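Local coordinates for CBS domain-containing protein (Listeria monocytogenes, PDB 6XNU) that binds the second messenger c-di-AMP, probably through its paired CBS domains, and takes part in controlling (p)ppGpp and c-di-AMP homeostasis in the cytosol, at residues A[106-114]-A[122-133]; A[32-42]-A[58-68]. All coordinates share one frame; numbering follows the deposited sequence.

Both contacts are parallel strand pairings inside beta-alpha-beta units, and they follow one another along the chain. Contact 2 pairs strand 40-41 with strand 60-64 across helix 46-56. Contact 1 pairs strand 109-110 with strand 128-132 across helix 116-125. Their centres lie about 14 Å apart. They touch where Phe128 CZ packs 3.7 Å from Val60 O. Strand 32-33, in the first segment of contact 2, also joins the sheet of contact 1 as its far end strand, beyond strand 138-143. This crossing of strand 32-33 links the two sheets, consistent with a CBS pair.

Contact 1 (A[106-114]-A[122-133]); sequences DFPVIKDFN and LLVDHPFVCVVD
Ile110 N donates to Cys130 O at 2.8 Å, and Ile110 O receives Val132 N at 2.9 Å. The bond from Val132 N is nearly straight and the one from Ile110 N a little bent, and together they hold Ile110 through both its backbone polar atoms. Val131 CA also approaches Ile110 O, as a CA-H...O contact. One step earlier, a water takes over. It stands between Pro108 O and Cys130 N, which are 4.3 Å apart and too far for a direct bond. The water donates to Pro108 O and accepts from Cys130 N at 2.9 Å.

Pro108 points its CG and CD edge at one face of the His126 ring. Pro108 CG sits 3.6 Å above the centre of the His126 imidazole, only 8° off the ring normal, in a CH-pi contact. ND1 of this ring donates to Leu122 O, which lies near the ring plane, and this bond should fix the ring's rotation. Pro108 CB meets Leu122 CD2 from the helix.

Ile110 CG1 is anti to the carbonyl carbon (chi1 -68°), which carries Ile110 CD1 to Val129 CG1 at 3.6 Å. Val131 CG2 packs beside Ile110 CB and meets Phe113 CZ on the same face of the sheet. Ile119 of helix 116-125 covers Ile110 and Phe113 there. The other face carries Val109 and Cys130, with Leu70 of strand 70-75 against Cys130. The arrangement is the parallel pairing closed by a beta-alpha-beta crossover, here within a CBS domain.

Contact 2 (A[32-42]-A[58-68]); sequences ISAEKVAHVQL and YSVIPVLDFEF
The imidazole of His39 carries Leu64 CD1 over the centre of one face. Leu64 CD1 stands 3.7 Å from the centroid of the His39 ring, 11° off the normal, as a CH-pi contact. The Phe68 ring meets His39 obliquely: Phe68 CE2 lies 4.2 Å from His39 CE1, with the planes at 75°. Tyr58 is met at its ring edge by Lys36 O, near the ring plane, while its OH faces CD1 and CG2 of Ile32. His39 CG lies between its backbone N and carbonyl carbon (chi1 69°), which places the ring beneath the Leu64 methyl.

Three backbone bonds join the strands. Val40 N donates to Pro62 O, Leu64 N to Val40 O at 2.9 Å, and Leu42 N to Leu64 O. Val40 and Val63 share one face of the sheet, their CG2 methyls 3.6 Å apart. Val99 of helix 99-102 packs on both. Val40 CG1 also reaches Ile61 CD1. At the far end Leu42 CD1 lies against Asp65 CB at 3.7 Å, the two side chains side by side. The carboxylate of Asp65 turns to other partners, OD2 to His71 and OD1 to Lys69 N.

Pro62 CD lies 3.4 Å from Ala38 O and also touches Val37 CG1. Ala38 O is buried here with no hydrogen-bond partner in the model. The chemistry therefore implies a pairing held by backbone bonds from Val40 onward; before it Pro62 has no N-H to offer Ala38 O, and the segments meet there by van der Waals packing of Pro62, Ile61 and Tyr58.

Contact 1 (A[106-114]-A[122-133])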
loop_
_atom_site.group_PDB
_atom_site.type_symbol
_atom_site.label_atom_id
_atom_site.label_comp_id
_atom_site.label_asym_id
_atom_site.label_seq_id
_atom_site.Cartn_x
_atom_site.Cartn_y
_atom_site.Cartn_z
ATOM N N ASP A 106 2.419 10.002 14.104
ATOM C CA ASP A 106 3.739 9.459 14.413
ATOM C C ASP A 106 4.348 8.949 13.110
ATOM O O ASP A 106 4.121 7.809 12.706
ATOM C CB ASP A 106 3.602 8.342 15.438
ATOM C CG ASP A 106 2.517 7.331 15.051
ATOM O OD1 ASP A 106 1.326 7.721 14.948
ATOM O OD2 ASP A 106 2.857 6.145 14.820
ATOM N N PHE A 107 5.127 9.791 12.439
ATOM C CA PHE A 107 5.709 9.391 11.164
ATOM C C PHE A 107 7.104 10.002 11.005
ATOM O O PHE A 107 7.367 11.084 11.538
ATOM C CB PHE A 107 4.824 9.816 9.980
ATOM C CG PHE A 107 4.433 11.261 10.008
ATOM C CD1 PHE A 107 5.257 12.230 9.462
ATOM C CD2 PHE A 107 3.242 11.658 10.595
ATOM C CE1 PHE A 107 4.903 13.573 9.507
ATOM C CE2 PHE A 107 2.881 12.993 10.640
ATOM C CZ PHE A 107 3.709 13.952 10.095
ATOM N N PRO A 108 7.987 9.328 10.288
ATOM C CA PRO A 108 9.299 9.921 10.006
ATOM C C PRO A 108 9.210 10.904 8.851
ATOM O O PRO A 108 8.287 10.870 8.036
ATOM C CB PRO A 108 10.151 8.706 9.631
ATOM C CG PRO A 108 9.172 7.783 8.973
ATOM C CD PRO A 108 7.842 7.997 9.672
ATOM N N VAL A 109 10.194 11.804 8.796
ATOM C CA VAL A 109 10.324 12.719 7.669
ATOM C C VAL A 109 11.781 12.798 7.247
ATOM O O VAL A 109 12.693 12.450 7.998
ATOM C CB VAL A 109 9.784 14.137 7.968
ATOM C CG1 VAL A 109 8.294 14.100 8.307
ATOM C CG2 VAL A 109 10.581 14.788 9.096
ATOM N N ILE A 110 11.976 13.263 6.015
ATOM C CA ILE A 110 13.282 13.542 5.427
ATOM C C ILE A 110 13.373 15.049 5.236
ATOM O O ILE A 110 12.462 15.663 4.669
ATOM C CB ILE A 110 13.451 12.809 4.081
ATOM C CG1 ILE A 110 13.525 11.294 4.285
ATOM C CG2 ILE A 110 14.661 13.321 3.320
ATOM C CD1 ILE A 110 13.154 10.485 3.032
ATOM N N LYS A 111 14.446 15.658 5.735
ATOM C CA LYS A 111 14.605 17.096 5.581
ATOM C C LYS A 111 15.743 17.468 4.645
ATOM O O LYS A 111 15.885 18.648 4.300
ATOM C CB LYS A 111 14.818 17.756 6.954
ATOM C CG LYS A 111 13.648 17.558 7.908
ATOM C CD LYS A 111 13.306 18.844 8.634
ATOM C CE LYS A 111 12.817 18.572 10.046
ATOM N NZ LYS A 111 12.627 19.837 10.805
ATOM N N ASP A 112 16.540 16.496 4.217
ATOM C CA ASP A 112 17.673 16.707 3.331
ATOM C C ASP A 112 18.109 15.348 2.815
ATOM O O ASP A 112 17.738 14.308 3.369
ATOM C CB ASP A 112 18.839 17.397 4.049
ATOM C CG ASP A 112 19.369 16.571 5.202
ATOM O OD1 ASP A 112 20.181 15.655 4.956
ATOM O OD2 ASP A 112 18.958 16.829 6.356
ATOM N N PHE A 113 18.909 15.371 1.755
ATOM C CA PHE A 113 19.448 14.157 1.160
ATOM C C PHE A 113 20.938 13.999 1.440
ATOM O O PHE A 113 21.659 13.362 0.669
ATOM C CB PHE A 113 19.168 14.142 -0.338
ATOM C CG PHE A 113 17.721 13.914 -0.660
ATOM C CD1 PHE A 113 16.858 14.984 -0.823
ATOM C CD2 PHE A 113 17.217 12.626 -0.755
ATOM C CE1 PHE A 113 15.514 14.771 -1.104
ATOM C CE2 PHE A 113 15.874 12.407 -1.029
ATOM C CZ PHE A 113 15.027 13.480 -1.205
ATOM N N ASN A 114 21.407 14.558 2.557
ATOM C CA ASN A 114 22.824 14.485 2.893
ATOM C C ASN A 114 23.237 13.138 3.468
ATOM O O ASN A 114 24.440 12.876 3.575
ATOM C CB ASN A 114 23.185 15.594 3.885
ATOM C CG ASN A 114 22.985 16.977 3.310
ATOM O OD1 ASN A 114 23.041 17.170 2.097
ATOM N ND2 ASN A 114 22.751 17.953 4.181
ATOM N N LEU A 122 15.116 4.199 6.978
ATOM C CA LEU A 122 13.693 4.481 7.163
ATOM C C LEU A 122 12.838 3.637 6.223
ATOM O O LEU A 122 11.745 3.187 6.596
ATOM C CB LEU A 122 13.422 5.966 6.940
ATOM C CG LEU A 122 13.989 6.895 8.011
ATOM C CD1 LEU A 122 13.764 8.339 7.620
ATOM C CD2 LEU A 122 13.355 6.593 9.358
ATOM N N LEU A 123 13.323 3.409 5.003
ATOM C CA LEU A 123 12.549 2.672 4.016
ATOM C C LEU A 123 12.417 1.194 4.361
ATOM O O LEU A 123 11.637 0.494 3.709
ATOM C CB LEU A 123 13.171 2.853 2.623
ATOM C CG LEU A 123 13.013 4.275 2.065
ATOM C CD1 LEU A 123 13.870 4.490 0.819
ATOM C CD2 LEU A 123 11.547 4.588 1.783
ATOM N N VAL A 124 13.137 0.713 5.379
ATOM C CA VAL A 124 12.958 -0.666 5.827
ATOM C C VAL A 124 11.550 -0.876 6.371
ATOM O O VAL A 124 10.853 -1.824 5.994
ATOM C CB VAL A 124 14.026 -1.028 6.872
ATOM C CG1 VAL A 124 13.703 -2.366 7.517
ATOM C CG2 VAL A 124 15.391 -1.066 6.213
ATOM N N ASP A 125 11.105 -0.002 7.270
ATOM C CA ASP A 125 9.791 -0.169 7.871
ATOM C C ASP A 125 8.772 0.819 7.327
ATOM O O ASP A 125 7.647 0.884 7.837
ATOM C CB ASP A 125 9.891 -0.063 9.392
ATOM C CG ASP A 125 10.554 -1.281 10.013
ATOM O OD1 ASP A 125 10.235 -2.418 9.604
ATOM O OD2 ASP A 125 11.406 -1.100 10.905
ATOM N N HIS A 126 9.133 1.582 6.296
ATOM C CA HIS A 126 8.207 2.528 5.692
ATOM C C HIS A 126 8.268 2.427 4.173
ATOM O O HIS A 126 9.329 2.643 3.571
ATOM C CB HIS A 126 8.514 3.951 6.158
ATOM C CG HIS A 126 8.514 4.102 7.646
ATOM N ND1 HIS A 126 9.663 4.005 8.404
ATOM C CD2 HIS A 126 7.502 4.322 8.519
ATOM C CE1 HIS A 126 9.359 4.166 9.680
ATOM N NE2 HIS A 126 8.054 4.357 9.776
ATOM N N PRO A 127 7.154 2.080 3.532
ATOM C CA PRO A 127 7.130 2.021 2.062
ATOM C C PRO A 127 7.445 3.344 1.391
ATOM O O PRO A 127 7.963 3.353 0.269
ATOM C CB PRO A 127 5.695 1.568 1.763
ATOM C CG PRO A 127 5.294 0.797 2.974
ATOM C CD PRO A 127 5.936 1.512 4.135
ATOM N N PHE A 128 7.105 4.466 2.022
ATOM C CA PHE A 128 7.557 5.768 1.553
ATOM C C PHE A 128 7.780 6.645 2.766
ATOM O O PHE A 128 7.254 6.382 3.851
ATOM C CB PHE A 128 6.560 6.446 0.603
ATOM C CG PHE A 128 5.274 6.859 1.268
ATOM C CD1 PHE A 128 4.218 5.964 1.362
ATOM C CD2 PHE A 128 5.117 8.134 1.792
ATOM C CE1 PHE A 128 3.029 6.335 1.972
ATOM C CE2 PHE A 128 3.939 8.507 2.404
ATOM C CZ PHE A 128 2.896 7.609 2.491
ATOM N N VAL A 129 8.563 7.692 2.557
ATOM C CA VAL A 129 8.830 8.679 3.595
ATOM C C VAL A 129 8.644 10.067 3.010
ATOM O O VAL A 129 9.126 10.360 1.913
ATOM C CB VAL A 129 10.239 8.520 4.192
ATOM C CG1 VAL A 129 10.481 9.589 5.259
ATOM C CG2 VAL A 129 10.377 7.146 4.807
ATOM N N CYS A 130 7.974 10.927 3.766
ATOM C CA CYS A 130 7.677 12.270 3.304
ATOM C C CYS A 130 8.923 13.149 3.387
ATOM O O CYS A 130 9.725 13.013 4.313
ATOM C CB CYS A 130 6.580 12.852 4.174
ATOM S SG CYS A 130 4.953 12.144 3.806
ATOM N N VAL A 131 9.075 14.049 2.411
ATOM C CA VAL A 131 10.134 15.063 2.396
ATOM C C VAL A 131 9.509 16.403 2.760
ATOM O O VAL A 131 8.460 16.772 2.220
ATOM C CB VAL A 131 10.823 15.145 1.024
ATOM C CG1 VAL A 131 11.952 16.166 1.043
ATOM C CG2 VAL A 131 11.363 13.775 0.604
ATOM N N VAL A 132 10.140 17.125 3.691
ATOM C CA VAL A 132 9.650 18.430 4.128
ATOM C C VAL A 132 10.841 19.363 4.214
ATOM O O VAL A 132 11.990 18.928 4.303
ATOM C CB VAL A 132 8.914 18.392 5.494
ATOM C CG1 VAL A 132 7.733 17.396 5.470
ATOM C CG2 VAL A 132 9.879 18.068 6.621
ATOM N N ASP A 133 10.565 20.657 4.174
ATOM C CA ASP A 133 11.661 21.598 4.367
ATOM C C ASP A 133 11.722 21.963 5.856
ATOM O O ASP A 133 11.000 21.400 6.684
ATOM C CB ASP A 133 11.508 22.772 3.397
ATOM C CG ASP A 133 10.526 23.794 3.863
ATOM O OD1 ASP A 133 9.802 23.511 4.825
ATOM O OD2 ASP A 133 10.489 24.897 3.272
HETATM O O HOH W 1 6.570 10.087 6.189
#

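Contact 2 (A[32-42]-A[58-68])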
loop_
_atom_site.group_PDB
_atom_site.type_symbol
_atom_site.label_atom_id
_atom_site.label_comp_id
_atom_site.label_asym_id
_atom_site.label_seq_id
_atom_site.Cartn_x
_atom_site.Cartn_y
_atom_site.Cartn_z
ATOM N N ILE A 32 9.255 11.929 -5.576
ATOM C CA ILE A 32 8.023 12.266 -6.283
ATOM C C ILE A 32 7.549 13.618 -5.777
ATOM O O ILE A 32 7.280 13.771 -4.582
ATOM C CB ILE A 32 6.954 11.190 -6.073
ATOM C CG1 ILE A 32 7.461 9.839 -6.609
ATOM C CG2 ILE A 32 5.656 11.584 -6.766
ATOM C CD1 ILE A 32 6.687 8.676 -6.073
ATOM N N SER A 33 7.451 14.595 -6.676
ATOM C CA SER A 33 7.129 15.971 -6.309
ATOM C C SER A 33 5.735 16.053 -5.692
ATOM O O SER A 33 4.819 15.319 -6.069
ATOM C CB SER A 33 7.199 16.876 -7.541
ATOM O OG SER A 33 8.527 16.983 -8.017
ATOM N N ALA A 34 5.564 17.010 -4.770
ATOM C CA ALA A 34 4.328 17.070 -3.989
ATOM C C ALA A 34 3.075 17.188 -4.853
ATOM O O ALA A 34 2.022 16.651 -4.485
ATOM C CB ALA A 34 4.383 18.253 -3.012
ATOM N N GLU A 35 3.140 17.905 -5.976
ATOM C CA GLU A 35 1.928 18.094 -6.768
ATOM C C GLU A 35 1.457 16.813 -7.454
ATOM O O GLU A 35 0.324 16.780 -7.956
ATOM C CB GLU A 35 2.144 19.205 -7.795
ATOM C CG GLU A 35 2.974 18.815 -8.993
ATOM C CD GLU A 35 4.474 18.920 -8.750
ATOM O OE1 GLU A 35 4.886 19.297 -7.628
ATOM O OE2 GLU A 35 5.242 18.613 -9.689
ATOM N N LYS A 36 2.270 15.760 -7.446
ATOM C CA LYS A 36 1.884 14.451 -7.967
ATOM C C LYS A 36 1.365 13.521 -6.880
ATOM O O LYS A 36 0.989 12.379 -7.186
ATOM C CB LYS A 36 3.077 13.790 -8.675
ATOM C CG LYS A 36 3.612 14.564 -9.863
ATOM C CD LYS A 36 4.955 13.998 -10.322
ATOM C CE LYS A 36 5.384 14.600 -11.643
ATOM N NZ LYS A 36 6.834 14.366 -11.902
ATOM N N VAL A 37 1.355 13.967 -5.626
ATOM C CA VAL A 37 0.895 13.175 -4.489
ATOM C C VAL A 37 -0.413 13.787 -4.010
ATOM O O VAL A 37 -0.455 14.969 -3.654
ATOM C CB VAL A 37 1.932 13.153 -3.352
ATOM C CG1 VAL A 37 1.458 12.233 -2.230
ATOM C CG2 VAL A 37 3.334 12.738 -3.863
ATOM N N ALA A 38 -1.488 13.007 -4.022
ATOM C CA ALA A 38 -2.738 13.517 -3.481
ATOM C C ALA A 38 -2.605 13.739 -1.980
ATOM O O ALA A 38 -1.813 13.078 -1.297
ATOM C CB ALA A 38 -3.884 12.552 -3.771
ATOM N N HIS A 39 -3.365 14.711 -1.472
ATOM C CA HIS A 39 -3.390 14.983 -0.043
ATOM C C HIS A 39 -4.799 15.376 0.368
ATOM O O HIS A 39 -5.657 15.666 -0.468
ATOM C CB HIS A 39 -2.393 16.092 0.354
ATOM C CG HIS A 39 -2.759 17.458 -0.143
ATOM N ND1 HIS A 39 -2.209 18.010 -1.280
ATOM C CD2 HIS A 39 -3.603 18.394 0.355
ATOM C CE1 HIS A 39 -2.701 19.224 -1.464
ATOM N NE2 HIS A 39 -3.550 19.482 -0.484
ATOM N N VAL A 40 -5.029 15.378 1.679
ATOM C CA VAL A 40 -6.218 15.985 2.256
ATOM C C VAL A 40 -5.759 17.081 3.213
ATOM O O VAL A 40 -4.571 17.213 3.522
ATOM C CB VAL A 40 -7.114 14.957 2.973
ATOM C CG1 VAL A 40 -7.773 14.051 1.954
ATOM C CG2 VAL A 40 -6.292 14.139 3.950
ATOM N N GLN A 41 -6.720 17.878 3.674
ATOM C CA GLN A 41 -6.455 19.020 4.537
ATOM C C GLN A 41 -7.096 18.805 5.902
ATOM O O GLN A 41 -8.152 18.175 6.007
ATOM C CB GLN A 41 -7.013 20.321 3.935
ATOM C CG GLN A 41 -6.506 20.674 2.551
ATOM C CD GLN A 41 -7.399 21.694 1.869
ATOM O OE1 GLN A 41 -6.953 22.470 1.025
ATOM N NE2 GLN A 41 -8.677 21.698 2.240
ATOM N N LEU A 42 -6.463 19.346 6.951
ATOM C CA LEU A 42 -7.124 19.386 8.252
ATOM C C LEU A 42 -8.529 19.952 8.099
ATOM O O LEU A 42 -8.747 20.933 7.379
ATOM C CB LEU A 42 -6.333 20.239 9.248
ATOM C CG LEU A 42 -4.918 19.801 9.600
ATOM C CD1 LEU A 42 -4.205 20.878 10.417
ATOM C CD2 LEU A 42 -4.924 18.475 10.349
ATOM N N TYR A 58 -2.577 6.012 -4.272
ATOM C CA TYR A 58 -1.757 5.785 -3.091
ATOM C C TYR A 58 -2.633 5.230 -1.976
ATOM O O TYR A 58 -3.743 5.717 -1.761
ATOM C CB TYR A 58 -1.097 7.089 -2.620
ATOM C CG TYR A 58 -0.024 7.587 -3.555
ATOM C CD1 TYR A 58 1.252 7.050 -3.512
ATOM C CD2 TYR A 58 -0.291 8.590 -4.482
ATOM C CE1 TYR A 58 2.246 7.495 -4.367
ATOM C CE2 TYR A 58 0.706 9.051 -5.342
ATOM C CZ TYR A 58 1.968 8.491 -5.277
ATOM O OH TYR A 58 2.976 8.920 -6.120
ATOM N N SER A 59 -2.125 4.231 -1.248
ATOM C CA SER A 59 -2.896 3.677 -0.136
ATOM C C SER A 59 -2.794 4.518 1.135
ATOM O O SER A 59 -3.652 4.397 2.017
ATOM C CB SER A 59 -2.464 2.236 0.146
ATOM O OG SER A 59 -1.207 2.183 0.778
ATOM N N VAL A 60 -1.768 5.352 1.249
ATOM C CA VAL A 60 -1.594 6.283 2.360
ATOM C C VAL A 60 -1.271 7.639 1.758
ATOM O O VAL A 60 -0.427 7.723 0.859
ATOM C CB VAL A 60 -0.464 5.840 3.311
ATOM C CG1 VAL A 60 -0.264 6.863 4.422
ATOM C CG2 VAL A 60 -0.742 4.462 3.896
ATOM N N ILE A 61 -1.929 8.693 2.247
ATOM C CA ILE A 61 -1.688 10.037 1.713
ATOM C C ILE A 61 -1.413 11.016 2.842
ATOM O O ILE A 61 -1.847 10.804 3.983
ATOM C CB ILE A 61 -2.858 10.538 0.847
ATOM C CG1 ILE A 61 -4.163 10.614 1.650
ATOM C CG2 ILE A 61 -3.016 9.676 -0.407
ATOM C CD1 ILE A 61 -5.361 11.160 0.862
ATOM N N PRO A 62 -0.704 12.099 2.562
ATOM C CA PRO A 62 -0.423 13.092 3.602
ATOM C C PRO A 62 -1.641 13.937 3.927
ATOM O O PRO A 62 -2.534 14.148 3.099
ATOM C CB PRO A 62 0.693 13.943 2.983
ATOM C CG PRO A 62 0.569 13.728 1.505
ATOM C CD PRO A 62 0.111 12.302 1.352
ATOM N N VAL A 63 -1.662 14.422 5.164
ATOM C CA VAL A 63 -2.639 15.400 5.620
ATOM C C VAL A 63 -1.885 16.700 5.861
ATOM O O VAL A 63 -0.927 16.724 6.639
ATOM C CB VAL A 63 -3.360 14.935 6.894
ATOM C CG1 VAL A 63 -4.396 15.948 7.298
ATOM C CG2 VAL A 63 -4.004 13.572 6.687
ATOM N N LEU A 64 -2.296 17.760 5.171
ATOM C CA LEU A 64 -1.646 19.061 5.222
ATOM C C LEU A 64 -2.556 20.084 5.885
ATOM O O LEU A 64 -3.767 19.881 6.004
ATOM C CB LEU A 64 -1.288 19.551 3.815
ATOM C CG LEU A 64 -0.506 18.573 2.936
ATOM C CD1 LEU A 64 -0.139 19.265 1.623
ATOM C CD2 LEU A 64 0.714 18.065 3.670
ATOM N N ASP A 65 -1.964 21.202 6.300
ATOM C CA ASP A 65 -2.765 22.338 6.725
ATOM C C ASP A 65 -2.878 23.347 5.578
ATOM O O ASP A 65 -2.443 23.099 4.455
ATOM C CB ASP A 65 -2.196 22.942 8.018
ATOM C CG ASP A 65 -0.800 23.528 7.859
ATOM O OD1 ASP A 65 -0.370 23.860 6.729
ATOM O OD2 ASP A 65 -0.122 23.679 8.902
ATOM N N PHE A 66 -3.470 24.513 5.851
ATOM C CA PHE A 66 -3.669 25.481 4.776
ATOM C C PHE A 66 -2.365 26.136 4.319
ATOM O O PHE A 66 -2.352 26.780 3.265
ATOM C CB PHE A 66 -4.673 26.553 5.223
ATOM C CG PHE A 66 -4.088 27.569 6.169
ATOM C CD1 PHE A 66 -3.588 27.181 7.409
ATOM C CD2 PHE A 66 -4.021 28.912 5.814
ATOM C CE1 PHE A 66 -3.049 28.119 8.280
ATOM C CE2 PHE A 66 -3.478 29.851 6.676
ATOM C CZ PHE A 66 -2.992 29.454 7.910
ATOM N N GLU A 67 -1.288 26.009 5.093
ATOM C CA GLU A 67 0.039 26.459 4.691
ATOM C C GLU A 67 0.846 25.355 4.030
ATOM O O GLU A 67 2.046 25.532 3.806
ATOM C CB GLU A 67 0.826 26.988 5.894
ATOM C CG GLU A 67 0.165 28.140 6.641
ATOM C CD GLU A 67 1.024 28.599 7.802
ATOM O OE1 GLU A 67 2.119 29.150 7.560
ATOM O OE2 GLU A 67 0.622 28.373 8.958
ATOM N N PHE A 68 0.208 24.225 3.723
ATOM C CA PHE A 68 0.854 23.078 3.076
ATOM C C PHE A 68 1.962 22.478 3.936
ATOM O O PHE A 68 2.898 21.861 3.420
ATOM C CB PHE A 68 1.369 23.445 1.678
ATOM C CG PHE A 68 0.267 23.758 0.718
ATOM C CD1 PHE A 68 -0.398 24.978 0.792
ATOM C CD2 PHE A 68 -0.162 22.818 -0.209
ATOM C CE1 PHE A 68 -1.441 25.279 -0.063
ATOM C CE2 PHE A 68 -1.204 23.109 -1.078
ATOM C CZ PHE A 68 -1.858 24.340 -1.001
#